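Local coordinates for protein probable exosome complex exonuclease 2 (Archaeoglobus fulgidus, PDB 3M7N) that probably serves as a non-catalytic subunit of the RNA-degrading archaeal exosome and helps to structure the active site of its Rrp41 partner, at residues Asp12-Lys17 with Glu22-Arg27; Glu31-Glu36 with Gly54-Val59; Tyr196-Ser201 with Leu242-Asn247; Thr210-Thr215 with Lys236-Leu241. All blocks are in the same frame, centred on the assembly; numbering follows the deposited sequence.

Contact 1: Asp12-Lys17 with Glu22-Arg27; sequences DYVLSK and ERIDGR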
loop_
_atom_site.group_PDB
_atom_site.type_symbol
_atom_site.label_atom_id
_atom_site.label_comp_id
_atom_site.label_asym_id
_atom_site.label_seq_id
_atom_site.Cartn_x
_atom_site.Cartn_y
_atom_site.Cartn_z
ATOM N N ASP H 12 14.482 -9.189 -30.423
ATOM C CA ASP H 12 15.087 -9.080 -31.743
ATOM C C ASP H 12 15.326 -10.449 -32.370
ATOM O O ASP H 12 15.123 -10.625 -33.559
ATOM C CB ASP H 12 16.400 -8.314 -31.677
ATOM C CG ASP H 12 16.197 -6.813 -31.545
ATOM O OD1 ASP H 12 17.205 -6.103 -31.348
ATOM O OD2 ASP H 12 15.039 -6.350 -31.641
ATOM N N TYR H 13 15.759 -11.413 -31.564
ATOM C CA TYR H 13 16.071 -12.738 -32.067
ATOM C C TYR H 13 14.818 -13.470 -32.574
ATOM O O TYR H 13 14.807 -14.001 -33.680
ATOM C CB TYR H 13 16.781 -13.571 -31.003
ATOM C CG TYR H 13 17.266 -14.889 -31.552
ATOM C CD1 TYR H 13 18.213 -14.930 -32.563
ATOM C CD2 TYR H 13 16.771 -16.095 -31.071
ATOM C CE1 TYR H 13 18.653 -16.132 -33.083
ATOM C CE2 TYR H 13 17.207 -17.297 -31.580
ATOM C CZ TYR H 13 18.148 -17.314 -32.586
ATOM O OH TYR H 13 18.592 -18.513 -33.096
ATOM N N VAL H 14 13.768 -13.478 -31.762
ATOM C CA VAL H 14 12.490 -14.033 -32.166
ATOM C C VAL H 14 11.977 -13.346 -33.426
ATOM O O VAL H 14 11.535 -14.003 -34.356
ATOM C CB VAL H 14 11.445 -13.878 -31.064
ATOM C CG1 VAL H 14 10.088 -14.336 -31.553
ATOM C CG2 VAL H 14 11.868 -14.651 -29.816
ATOM N N LEU H 15 12.044 -12.024 -33.467
ATOM C CA LEU H 15 11.504 -11.306 -34.612
ATOM C C LEU H 15 12.311 -11.599 -35.868
ATOM O O LEU H 15 11.762 -11.690 -36.967
ATOM C CB LEU H 15 11.400 -9.799 -34.339
ATOM C CG LEU H 15 10.345 -9.467 -33.277
ATOM C CD1 LEU H 15 10.361 -7.989 -32.869
ATOM C CD2 LEU H 15 8.936 -9.894 -33.722
ATOM N N SER H 16 13.610 -11.770 -35.696
ATOM C CA SER H 16 14.490 -12.077 -36.817
ATOM C C SER H 16 14.092 -13.435 -37.419
ATOM O O SER H 16 13.909 -13.569 -38.626
ATOM C CB SER H 16 15.951 -12.056 -36.352
ATOM O OG SER H 16 16.801 -12.725 -37.252
ATOM N N LYS H 17 13.906 -14.429 -36.561
ATOM C CA LYS H 17 13.466 -15.730 -37.004
ATOM C C LYS H 17 12.100 -15.684 -37.680
ATOM O O LYS H 17 11.882 -16.359 -38.699
ATOM C CB LYS H 17 13.450 -16.697 -35.826
ATOM C CG LYS H 17 14.829 -16.916 -35.217
ATOM C CD LYS H 17 15.768 -17.647 -36.154
ATOM C CE LYS H 17 15.214 -19.057 -36.441
ATOM N NZ LYS H 17 16.224 -20.009 -37.041
ATOM N N GLU H 22 10.232 -18.780 -39.364
ATOM C CA GLU H 22 10.623 -19.845 -38.444
ATOM C C GLU H 22 10.376 -19.457 -36.992
ATOM O O GLU H 22 10.380 -18.288 -36.654
ATOM C CB GLU H 22 12.109 -20.165 -38.606
ATOM C CG GLU H 22 12.437 -20.901 -39.879
ATOM C CD GLU H 22 13.910 -21.105 -40.039
ATOM O OE1 GLU H 22 14.666 -20.460 -39.289
ATOM O OE2 GLU H 22 14.318 -21.912 -40.901
ATOM N N ARG H 23 10.181 -20.456 -36.142
ATOM C CA ARG H 23 10.192 -20.242 -34.704
ATOM C C ARG H 23 11.555 -20.624 -34.103
ATOM O O ARG H 23 12.308 -21.443 -34.665
ATOM C CB ARG H 23 9.064 -21.019 -34.022
ATOM C CG ARG H 23 7.682 -20.525 -34.377
ATOM C CD ARG H 23 6.604 -21.427 -33.801
ATOM N NE ARG H 23 6.271 -21.083 -32.426
ATOM C CZ ARG H 23 5.133 -21.438 -31.829
ATOM N NH1 ARG H 23 4.883 -21.081 -30.571
ATOM N NH2 ARG H 23 4.234 -22.145 -32.496
ATOM N N ILE H 24 11.844 -20.019 -32.957
ATOM C CA ILE H 24 13.041 -20.294 -32.140
ATOM C C ILE H 24 13.455 -21.757 -32.051
ATOM O O ILE H 24 14.627 -22.094 -32.210
ATOM C CB ILE H 24 12.787 -19.858 -30.679
ATOM C CG1 ILE H 24 12.996 -18.366 -30.505
ATOM C CG2 ILE H 24 13.704 -20.587 -29.709
ATOM C CD1 ILE H 24 12.793 -17.957 -29.048
ATOM N N ASP H 25 12.498 -22.623 -31.744
ATOM C CA ASP H 25 12.811 -24.025 -31.498
ATOM C C ASP H 25 12.415 -24.954 -32.643
ATOM O O ASP H 25 12.361 -26.169 -32.452
ATOM C CB ASP H 25 12.127 -24.499 -30.220
ATOM C CG ASP H 25 10.611 -24.440 -30.320
ATOM O OD1 ASP H 25 10.108 -23.908 -31.333
ATOM O OD2 ASP H 25 9.923 -24.924 -29.392
ATOM N N GLY H 26 12.125 -24.399 -33.818
ATOM C CA GLY H 26 11.711 -25.211 -34.961
ATOM C C GLY H 26 10.269 -25.704 -34.995
ATOM O O GLY H 26 9.904 -26.459 -35.877
ATOM N N ARG H 27 9.431 -25.298 -34.052
ATOM C CA ARG H 27 8.033 -25.721 -34.102
ATOM C C ARG H 27 7.330 -25.097 -35.302
ATOM O O ARG H 27 7.747 -24.063 -35.811
ATOM C CB ARG H 27 7.293 -25.330 -32.813
ATOM C CG ARG H 27 7.440 -26.289 -31.618
ATOM C CD ARG H 27 7.416 -25.499 -30.271
ATOM N NE ARG H 27 6.066 -25.080 -29.960
ATOM C CZ ARG H 27 5.707 -24.023 -29.244
ATOM N NH1 ARG H 27 4.412 -23.800 -29.086
ATOM N NH2 ARG H 27 6.599 -23.199 -28.696
HETATM O O HOH W 1 17.238 -20.811 -32.383
#
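Lys17 NZ meets Glu22 OE1 at 2.8 Å, nearly in line with the carboxylate C-O bond, in a salt bridge between the last helical turns and the loop that follows. The lysine chain bends at chi2 and chi3 (-67° and -63°), which brings NZ to the glutamate; Lys17 CE then lies 3.9 Å from Glu22 CB. The backbone ties the same two residues: Glu22 N donates to Lys17 O (3.0 Å), coming from above the carbonyl plane. With an alanine here in place of Lys17, the ammonium group goes, and the Glu22 carboxylate is likely to lose its charged mate across this contact. One helical turn earlier, Ile24 crosses Val14, its CD1 3.5 Å from Val14 CG2. A water joins Tyr13 OH (2.8 Å) to Ile24 O (2.9 Å), so the ring is linked to the loop through solvent. Beyond the helix, Arg23 NH1 reaches Val198 O, and Asp25 OD1 accepts from Arg27 N. Salt bridge, backbone bond and apolar pair thus join the loop to the end of helix 4-19, and the loop continues through a type I beta turn, Arg23 to Gly26, that carries an Asx turn at its end.

Contact 2: Glu31-Glu36 with Gly54-Val59; sequences EFRKVE and GDTQVV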
loop_
_atom_site.group_PDB
_atom_site.type_symbol
_atom_site.label_atom_id
_atom_site.label_comp_id
_atom_site.label_asym_id
_atom_site.label_seq_id
_atom_site.Cartn_x
_atom_site.Cartn_y
_atom_site.Cartn_z
ATOM N N GLU H 31 1.818 -25.534 -33.743
ATOM C CA GLU H 31 2.301 -26.699 -32.985
ATOM C C GLU H 31 2.545 -26.464 -31.476
ATOM O O GLU H 31 3.396 -25.659 -31.095
ATOM C CB GLU H 31 3.593 -27.229 -33.635
ATOM C CG GLU H 31 4.181 -28.416 -32.939
ATOM C CD GLU H 31 5.474 -28.893 -33.584
ATOM O OE1 GLU H 31 5.897 -28.294 -34.597
ATOM O OE2 GLU H 31 6.077 -29.859 -33.058
ATOM N N PHE H 32 1.818 -27.185 -30.628
ATOM C CA PHE H 32 2.062 -27.187 -29.178
ATOM C C PHE H 32 3.365 -27.896 -28.814
ATOM O O PHE H 32 3.817 -28.798 -29.525
ATOM C CB PHE H 32 0.906 -27.869 -28.438
ATOM C CG PHE H 32 -0.184 -26.926 -28.014
ATOM C CD1 PHE H 32 -1.064 -26.397 -28.951
ATOM C CD2 PHE H 32 -0.331 -26.569 -26.668
ATOM C CE1 PHE H 32 -2.077 -25.515 -28.563
ATOM C CE2 PHE H 32 -1.334 -25.687 -26.267
ATOM C CZ PHE H 32 -2.218 -25.159 -27.225
ATOM N N ARG H 33 3.980 -27.499 -27.707
ATOM C CA ARG H 33 5.084 -28.296 -27.174
ATOM C C ARG H 33 4.539 -29.603 -26.597
ATOM O O ARG H 33 3.329 -29.809 -26.497
ATOM C CB ARG H 33 5.856 -27.567 -26.084
ATOM C CG ARG H 33 6.442 -26.218 -26.451
ATOM C CD ARG H 33 5.590 -25.173 -25.799
ATOM N NE ARG H 33 6.283 -24.445 -24.762
ATOM C CZ ARG H 33 5.705 -23.648 -23.863
ATOM N NH1 ARG H 33 6.469 -23.031 -22.974
ATOM N NH2 ARG H 33 4.394 -23.462 -23.833
ATOM N N LYS H 34 5.452 -30.482 -26.216
ATOM C CA LYS H 34 5.096 -31.731 -25.594
ATOM C C LYS H 34 4.262 -31.435 -24.355
ATOM O O LYS H 34 4.620 -30.582 -23.537
ATOM C CB LYS H 34 6.380 -32.463 -25.223
ATOM C CG LYS H 34 6.219 -33.841 -24.596
ATOM C CD LYS H 34 7.625 -34.481 -24.453
ATOM C CE LYS H 34 7.606 -35.853 -23.783
ATOM N NZ LYS H 34 7.570 -35.760 -22.299
ATOM N N VAL H 35 3.144 -32.136 -24.230
ATOM C CA VAL H 35 2.256 -31.993 -23.109
ATOM C C VAL H 35 2.327 -33.250 -22.262
ATOM O O VAL H 35 2.408 -34.344 -22.780
ATOM C CB VAL H 35 0.824 -31.848 -23.585
ATOM C CG1 VAL H 35 -0.128 -31.961 -22.421
ATOM C CG2 VAL H 35 0.651 -30.541 -24.316
ATOM N N GLU H 36 2.303 -33.088 -20.952
ATOM C CA GLU H 36 2.233 -34.222 -20.054
ATOM C C GLU H 36 1.199 -33.907 -18.985
ATOM O O GLU H 36 1.241 -32.832 -18.370
ATOM C CB GLU H 36 3.595 -34.448 -19.414
ATOM C CG GLU H 36 4.056 -35.863 -19.437
ATOM C CD GLU H 36 5.401 -36.039 -18.756
ATOM O OE1 GLU H 36 5.489 -36.878 -17.827
ATOM O OE2 GLU H 36 6.362 -35.333 -19.152
ATOM N N GLY H 54 5.790 -28.128 -22.459
ATOM C CA GLY H 54 7.202 -27.812 -22.609
ATOM C C GLY H 54 7.829 -27.776 -21.219
ATOM O O GLY H 54 7.653 -28.716 -20.440
ATOM N N ASP H 55 8.527 -26.694 -20.889
ATOM C CA ASP H 55 9.091 -26.529 -19.542
ATOM C C ASP H 55 8.146 -25.840 -18.557
ATOM O O ASP H 55 8.429 -25.772 -17.356
ATOM C CB ASP H 55 10.433 -25.799 -19.580
ATOM C CG ASP H 55 11.518 -26.612 -20.273
ATOM O OD1 ASP H 55 12.341 -26.022 -20.990
ATOM O OD2 ASP H 55 11.547 -27.845 -20.113
ATOM N N THR H 56 7.013 -25.357 -19.056
ATOM C CA THR H 56 5.968 -24.842 -18.189
ATOM C C THR H 56 5.319 -25.944 -17.336
ATOM O O THR H 56 4.990 -27.018 -17.841
ATOM C CB THR H 56 4.911 -24.057 -19.002
ATOM O OG1 THR H 56 5.501 -22.842 -19.450
ATOM C CG2 THR H 56 3.681 -23.728 -18.163
ATOM N N GLN H 57 5.155 -25.662 -16.039
ATOM C CA GLN H 57 4.574 -26.602 -15.082
ATOM C C GLN H 57 3.545 -25.914 -14.187
ATOM O O GLN H 57 3.754 -24.807 -13.700
ATOM C CB GLN H 57 5.659 -27.217 -14.187
ATOM C CG GLN H 57 6.852 -27.768 -14.921
ATOM C CD GLN H 57 7.678 -28.724 -14.059
ATOM O OE1 GLN H 57 7.162 -29.692 -13.505
ATOM N NE2 GLN H 57 8.957 -28.449 -13.948
ATOM N N VAL H 58 2.427 -26.578 -13.956
ATOM C CA VAL H 58 1.405 -26.010 -13.097
ATOM C C VAL H 58 0.656 -27.158 -12.497
ATOM O O VAL H 58 0.521 -28.229 -13.111
ATOM C CB VAL H 58 0.425 -25.079 -13.874
ATOM C CG1 VAL H 58 -0.127 -25.778 -15.091
ATOM C CG2 VAL H 58 -0.706 -24.643 -12.974
ATOM N N VAL H 59 0.190 -26.962 -11.276
ATOM C CA VAL H 59 -0.577 -28.007 -10.637
ATOM C C VAL H 59 -1.891 -27.428 -10.225
ATOM O O VAL H 59 -1.969 -26.274 -9.811
ATOM C CB VAL H 59 0.173 -28.663 -9.430
ATOM C CG1 VAL H 59 0.631 -27.619 -8.439
ATOM C CG2 VAL H 59 -0.704 -29.688 -8.769
HETATM O O HOH W 2 8.923 -24.738 -22.735
HETATM O O HOH W 3 6.579 -31.087 -21.213
#
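Backbone polar bonds come first: Gly54 N donates to Lys34 O in a nearly straight bond of 2.9 Å (172° at the hydrogen), close to the line of the C=O bond. Two waters supplement it. One donates to both Lys34 O and Gly54 O, at 3.1 and 2.7 Å; the other accepts from Arg33 NH1 and Asp55 N. Van der Waals contact follows, with Arg33 CB 3.7 Å from Gly54 N and the bent arginine chain passing over the glycine. A beta carbon on Gly54 would probably run into Arg33 NE, and positive phi (58°) also favours glycine. The polar ends find their main partners outside the two segments: Arg33 NH2 forms a salt bridge with Asp199, while Thr56 OG1, beside the guanidinium, is hydrogen-bonded to Gly146 O. Gly54 and Asp55 have torsions close to those of a type II' turn and join strands 47-53 and 56-67 as a tight two-residue beta hairpin, in the mixed sheet of the first RNase PH domain, whose edge strand 35-39 begins at Val35.

Contact 3: Tyr196-Ser201 with Leu242-Asn247; sequences YLVDPS and LDVSIN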
loop_
_atom_site.group_PDB
_atom_site.type_symbol
_atom_site.label_atom_id
_atom_site.label_comp_id
_atom_site.label_asym_id
_atom_site.label_seq_id
_atom_site.Cartn_x
_atom_site.Cartn_y
_atom_site.Cartn_z
ATOM N N TYR H 196 0.580 -15.456 -36.296
ATOM C CA TYR H 196 0.275 -16.020 -34.991
ATOM C C TYR H 196 1.279 -17.112 -34.628
ATOM O O TYR H 196 1.886 -17.729 -35.507
ATOM C CB TYR H 196 -1.149 -16.566 -34.961
ATOM C CG TYR H 196 -1.433 -17.577 -36.043
ATOM C CD1 TYR H 196 -0.992 -18.884 -35.923
ATOM C CD2 TYR H 196 -2.147 -17.219 -37.196
ATOM C CE1 TYR H 196 -1.255 -19.826 -36.920
ATOM C CE2 TYR H 196 -2.417 -18.145 -38.195
ATOM C CZ TYR H 196 -1.968 -19.451 -38.056
ATOM O OH TYR H 196 -2.207 -20.384 -39.054
ATOM N N LEU H 197 1.475 -17.328 -33.333
ATOM C CA LEU H 197 2.312 -18.423 -32.855
ATOM C C LEU H 197 1.573 -19.097 -31.711
ATOM O O LEU H 197 1.479 -18.556 -30.588
ATOM C CB LEU H 197 3.705 -17.961 -32.411
ATOM C CG LEU H 197 4.669 -17.286 -33.400
ATOM C CD1 LEU H 197 4.201 -15.869 -33.720
ATOM C CD2 LEU H 197 6.112 -17.256 -32.852
ATOM N N VAL H 198 1.019 -20.267 -32.032
ATOM C CA VAL H 198 0.267 -21.074 -31.087
ATOM C C VAL H 198 1.204 -21.534 -29.973
ATOM O O VAL H 198 2.326 -21.936 -30.241
ATOM C CB VAL H 198 -0.352 -22.298 -31.789
ATOM C CG1 VAL H 198 -0.921 -23.278 -30.774
ATOM C CG2 VAL H 198 -1.421 -21.856 -32.807
ATOM N N ASP H 199 0.740 -21.450 -28.727
ATOM C CA ASP H 199 1.510 -21.952 -27.588
ATOM C C ASP H 199 2.865 -21.257 -27.449
ATOM O O ASP H 199 3.911 -21.889 -27.515
ATOM C CB ASP H 199 1.704 -23.469 -27.686
ATOM C CG ASP H 199 2.358 -24.038 -26.450
ATOM O OD1 ASP H 199 3.095 -25.039 -26.548
ATOM O OD2 ASP H 199 2.128 -23.463 -25.366
ATOM N N PRO H 200 2.847 -19.941 -27.268
ATOM C CA PRO H 200 4.119 -19.212 -27.190
ATOM C C PRO H 200 4.958 -19.623 -25.965
ATOM O O PRO H 200 4.438 -19.781 -24.853
ATOM C CB PRO H 200 3.664 -17.756 -27.053
ATOM C CG PRO H 200 2.341 -17.869 -26.354
ATOM C CD PRO H 200 1.693 -19.077 -26.976
ATOM N N SER H 201 6.250 -19.815 -26.179
ATOM C CA SER H 201 7.162 -20.009 -25.074
ATOM C C SER H 201 7.385 -18.648 -24.376
ATOM O O SER H 201 6.992 -17.594 -24.894
ATOM C CB SER H 201 8.493 -20.596 -25.568
ATOM O OG SER H 201 9.237 -19.667 -26.343
ATOM N N LEU H 242 -9.053 -18.842 -35.890
ATOM C CA LEU H 242 -10.235 -19.507 -35.362
ATOM C C LEU H 242 -10.189 -20.992 -35.736
ATOM O O LEU H 242 -10.400 -21.873 -34.879
ATOM C CB LEU H 242 -11.494 -18.860 -35.956
ATOM C CG LEU H 242 -12.832 -18.811 -35.220
ATOM C CD1 LEU H 242 -13.931 -19.040 -36.211
ATOM C CD2 LEU H 242 -12.957 -19.791 -34.063
ATOM N N ASP H 243 -9.909 -21.264 -37.021
ATOM C CA ASP H 243 -9.906 -22.639 -37.543
ATOM C C ASP H 243 -8.747 -23.446 -37.004
ATOM O O ASP H 243 -8.927 -24.557 -36.484
ATOM C CB ASP H 243 -9.926 -22.663 -39.089
ATOM C CG ASP H 243 -11.258 -22.144 -39.666
ATOM O OD1 ASP H 243 -12.322 -22.400 -39.056
ATOM O OD2 ASP H 243 -11.237 -21.456 -40.708
ATOM N N VAL H 244 -7.554 -22.884 -37.116
ATOM C CA VAL H 244 -6.362 -23.519 -36.583
ATOM C C VAL H 244 -6.573 -23.941 -35.126
ATOM O O VAL H 244 -6.196 -25.053 -34.741
ATOM C CB VAL H 244 -5.137 -22.584 -36.738
ATOM C CG1 VAL H 244 -3.998 -23.001 -35.806
ATOM C CG2 VAL H 244 -4.670 -22.548 -38.192
ATOM N N SER H 245 -7.231 -23.075 -34.340
ATOM C CA SER H 245 -7.397 -23.288 -32.898
ATOM C C SER H 245 -8.364 -24.415 -32.564
ATOM O O SER H 245 -8.094 -25.247 -31.696
ATOM C CB SER H 245 -7.853 -22.005 -32.180
ATOM O OG SER H 245 -6.900 -20.979 -32.312
ATOM N N ILE H 246 -9.507 -24.421 -33.231
ATOM C CA ILE H 246 -10.458 -25.498 -33.051
ATOM C C ILE H 246 -9.738 -26.812 -33.324
ATOM O O ILE H 246 -9.831 -27.747 -32.551
ATOM C CB ILE H 246 -11.680 -25.343 -33.993
ATOM C CG1 ILE H 246 -12.415 -24.021 -33.703
ATOM C CG2 ILE H 246 -12.612 -26.554 -33.876
ATOM C CD1 ILE H 246 -13.588 -23.735 -34.639
ATOM N N ASN H 247 -8.983 -26.851 -34.415
ATOM C CA ASN H 247 -8.208 -28.035 -34.755
ATOM C C ASN H 247 -7.208 -28.418 -33.653
ATOM O O ASN H 247 -7.252 -29.544 -33.148
ATOM C CB ASN H 247 -7.513 -27.857 -36.114
ATOM C CG ASN H 247 -7.080 -29.180 -36.734
ATOM O OD1 ASN H 247 -7.871 -29.856 -37.397
ATOM N ND2 ASN H 247 -5.818 -29.552 -36.525
#
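Tyr196 holds CG between its backbone N and carbonyl carbon (chi1 55°), and Val244 turns CG2 opposite its own carbonyl carbon, which together set the phenol end against that methyl. Tyr196 OH lies 3.4 Å from Val244 CG2 and CZ 4.1 Å from it; the two side chains approach at a slant. The other methyl of the valine serves the next inward-facing residue on the strand: Val244 CG1 is 4.1 Å from Val198 CG2, so one branched side chain bridges two strand positions. This is helix-on-sheet packing, helix 235-253 lying over edge strand 195-198 of the four-stranded antiparallel sheet in the second RNase PH domain. No hydrogen bond crosses between the segments, and the tyrosine hydroxyl, though against a methyl, is satisfied by Glu240 OE1 on the same helix. Beside Val244, Asp243 faces another subunit, forming a salt bridge with Arg212 of the exonuclease 1 chain. Past the strand end, the Asp199 carboxylate also takes a salt bridge from Arg27.

Contact 4: Thr210-Thr215 with Lys236-Leu241; sequences TTLTIT and KLFDEL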
loop_
_atom_site.group_PDB
_atom_site.type_symbol
_atom_site.label_atom_id
_atom_site.label_comp_id
_atom_site.label_asym_id
_atom_site.label_seq_id
_atom_site.Cartn_x
_atom_site.Cartn_y
_atom_site.Cartn_z
ATOM N N THR H 210 0.705 -9.913 -26.300
ATOM C CA THR H 210 -0.396 -9.701 -27.239
ATOM C C THR H 210 -0.916 -11.050 -27.736
ATOM O O THR H 210 -0.359 -11.653 -28.665
ATOM C CB THR H 210 0.095 -8.895 -28.416
ATOM O OG1 THR H 210 1.320 -9.476 -28.880
ATOM C CG2 THR H 210 0.375 -7.482 -27.992
ATOM N N THR H 211 -1.973 -11.528 -27.095
ATOM C CA THR H 211 -2.423 -12.879 -27.327
ATOM C C THR H 211 -3.905 -13.004 -27.692
ATOM O O THR H 211 -4.697 -12.062 -27.568
ATOM C CB THR H 211 -2.151 -13.769 -26.098
ATOM O OG1 THR H 211 -2.948 -13.321 -24.999
ATOM C CG2 THR H 211 -0.658 -13.751 -25.717
ATOM N N LEU H 212 -4.260 -14.203 -28.137
ATOM C CA LEU H 212 -5.648 -14.546 -28.402
ATOM C C LEU H 212 -5.858 -15.963 -27.883
ATOM O O LEU H 212 -5.065 -16.863 -28.157
ATOM C CB LEU H 212 -5.938 -14.403 -29.901
ATOM C CG LEU H 212 -7.335 -14.423 -30.548
ATOM C CD1 LEU H 212 -7.605 -15.736 -31.216
ATOM C CD2 LEU H 212 -8.476 -14.039 -29.617
ATOM N N THR H 213 -6.893 -16.139 -27.084
ATOM C CA THR H 213 -7.239 -17.442 -26.551
ATOM C C THR H 213 -8.619 -17.863 -27.058
ATOM O O THR H 213 -9.571 -17.093 -26.986
ATOM C CB THR H 213 -7.271 -17.423 -25.000
ATOM O OG1 THR H 213 -5.972 -17.109 -24.492
ATOM C CG2 THR H 213 -7.684 -18.766 -24.479
ATOM N N ILE H 214 -8.724 -19.085 -27.569
ATOM C CA ILE H 214 -10.010 -19.639 -27.975
ATOM C C ILE H 214 -10.201 -20.976 -27.281
ATOM O O ILE H 214 -9.317 -21.836 -27.334
ATOM C CB ILE H 214 -10.105 -19.841 -29.512
ATOM C CG1 ILE H 214 -10.060 -18.495 -30.218
ATOM C CG2 ILE H 214 -11.424 -20.547 -29.888
ATOM C CD1 ILE H 214 -9.698 -18.580 -31.653
ATOM N N THR H 215 -11.349 -21.147 -26.638
ATOM C CA THR H 215 -11.673 -22.398 -25.977
ATOM C C THR H 215 -12.853 -23.118 -26.622
ATOM O O THR H 215 -13.889 -22.522 -26.912
ATOM C CB THR H 215 -11.981 -22.171 -24.489
ATOM O OG1 THR H 215 -10.962 -21.331 -23.930
ATOM C CG2 THR H 215 -12.063 -23.512 -23.724
ATOM N N LYS H 236 -8.825 -10.852 -40.666
ATOM C CA LYS H 236 -8.495 -11.956 -41.550
ATOM C C LYS H 236 -7.691 -12.991 -40.767
ATOM O O LYS H 236 -7.933 -14.203 -40.869
ATOM C CB LYS H 236 -7.709 -11.441 -42.762
ATOM C CG LYS H 236 -6.956 -12.497 -43.544
ATOM C CD LYS H 236 -5.778 -11.857 -44.295
ATOM C CE LYS H 236 -4.925 -12.887 -45.047
ATOM N NZ LYS H 236 -3.782 -12.254 -45.793
ATOM N N LEU H 237 -6.738 -12.496 -39.979
ATOM C CA LEU H 237 -5.905 -13.354 -39.154
ATOM C C LEU H 237 -6.772 -14.071 -38.152
ATOM O O LEU H 237 -6.635 -15.267 -37.936
ATOM C CB LEU H 237 -4.837 -12.547 -38.418
ATOM C CG LEU H 237 -3.829 -13.447 -37.697
ATOM C CD1 LEU H 237 -2.853 -14.043 -38.701
ATOM C CD2 LEU H 237 -3.084 -12.694 -36.622
ATOM N N PHE H 238 -7.685 -13.341 -37.541
ATOM C CA PHE H 238 -8.588 -13.982 -36.605
ATOM C C PHE H 238 -9.340 -15.180 -37.217
ATOM O O PHE H 238 -9.481 -16.226 -36.573
ATOM C CB PHE H 238 -9.578 -12.996 -35.990
ATOM C CG PHE H 238 -10.648 -13.675 -35.189
ATOM C CD1 PHE H 238 -10.430 -14.012 -33.869
ATOM C CD2 PHE H 238 -11.864 -14.027 -35.777
ATOM C CE1 PHE H 238 -11.407 -14.666 -33.136
ATOM C CE2 PHE H 238 -12.840 -14.676 -35.050
ATOM C CZ PHE H 238 -12.617 -14.994 -33.725
ATOM N N ASP H 239 -9.847 -15.013 -38.436
ATOM C CA ASP H 239 -10.596 -16.088 -39.113
ATOM C C ASP H 239 -9.760 -17.345 -39.311
ATOM O O ASP H 239 -10.202 -18.458 -39.018
ATOM C CB ASP H 239 -11.145 -15.607 -40.460
ATOM C CG ASP H 239 -12.248 -14.575 -40.288
ATOM O OD1 ASP H 239 -13.000 -14.713 -39.303
ATOM O OD2 ASP H 239 -12.337 -13.622 -41.101
ATOM N N GLU H 240 -8.546 -17.147 -39.806
ATOM C CA GLU H 240 -7.637 -18.238 -40.016
ATOM C C GLU H 240 -7.315 -18.910 -38.679
ATOM O O GLU H 240 -7.339 -20.141 -38.576
ATOM C CB GLU H 240 -6.376 -17.730 -40.705
ATOM C CG GLU H 240 -5.358 -18.822 -41.000
ATOM C CD GLU H 240 -4.015 -18.258 -41.436
ATOM O OE1 GLU H 240 -3.005 -19.004 -41.396
ATOM O OE2 GLU H 240 -3.985 -17.062 -41.811
ATOM N N LEU H 241 -7.057 -18.101 -37.651
ATOM C CA LEU H 241 -6.678 -18.622 -36.335
ATOM C C LEU H 241 -7.842 -19.299 -35.621
ATOM O O LEU H 241 -7.653 -20.210 -34.835
ATOM C CB LEU H 241 -6.102 -17.509 -35.448
ATOM C CG LEU H 241 -5.441 -17.943 -34.132
ATOM C CD1 LEU H 241 -4.411 -19.059 -34.379
ATOM C CD2 LEU H 241 -4.788 -16.746 -33.431
#
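Strand 211-215 and helix 236-241 run in roughly the same direction, their short axes 10.9 Å apart at closest approach and crossing at -38°, with Leu212 and Phe238 the nearest pair of alpha carbons. Both Leu212 and Ile214 point their beta carbons toward the helix, and the contact is buried, with no hydrogen bond across it. Leu212 CD1 is its hub. With CG opposite the backbone N (chi1 -168°), the leucine reaches out from the strand, and its CD1 comes to 3.7 Å from Leu241 CD2; these two side chains run past one another in opposite senses. The same methyl lies 4.2 Å from Phe238 CD1, approaching the ring at a slant, so it sits against two residues that are nearly one helical turn apart. Ile214 contributes its terminal methyl, CD1, which rests 4.1 Å from Leu241 O. That carbonyl accepts a hydrogen bond from Ser245 OG one turn on. Ile219 of a neighbouring exonuclease 1 subunit packs against Phe238. Around the contact, Met225 on strand 222-228 packs against both Ile214 and Phe238, while Leu241 also touches Ser189 on strand 185-192 and Tyr196 on strand 195-198.

Contacts 1 and 2 come in series along the chain, followed by contact 3, within whose loop contact 4 is nested. Contacts 3 and 4 have centres about 7 Å apart and share helix 235-253, which lies on two strands of the same four-stranded sheet in the second RNase PH domain. Contact 2 belongs to the first domain's sheet, its centre about 15 Å from that of contact 3. Contact 1, at the N-terminal helix, is about 16 Å from contact 3 and 19 Å from contact 2, centre to centre. Asp199 is the residue on which these three converge, a single point where the N-terminal loop and both domains are tied together.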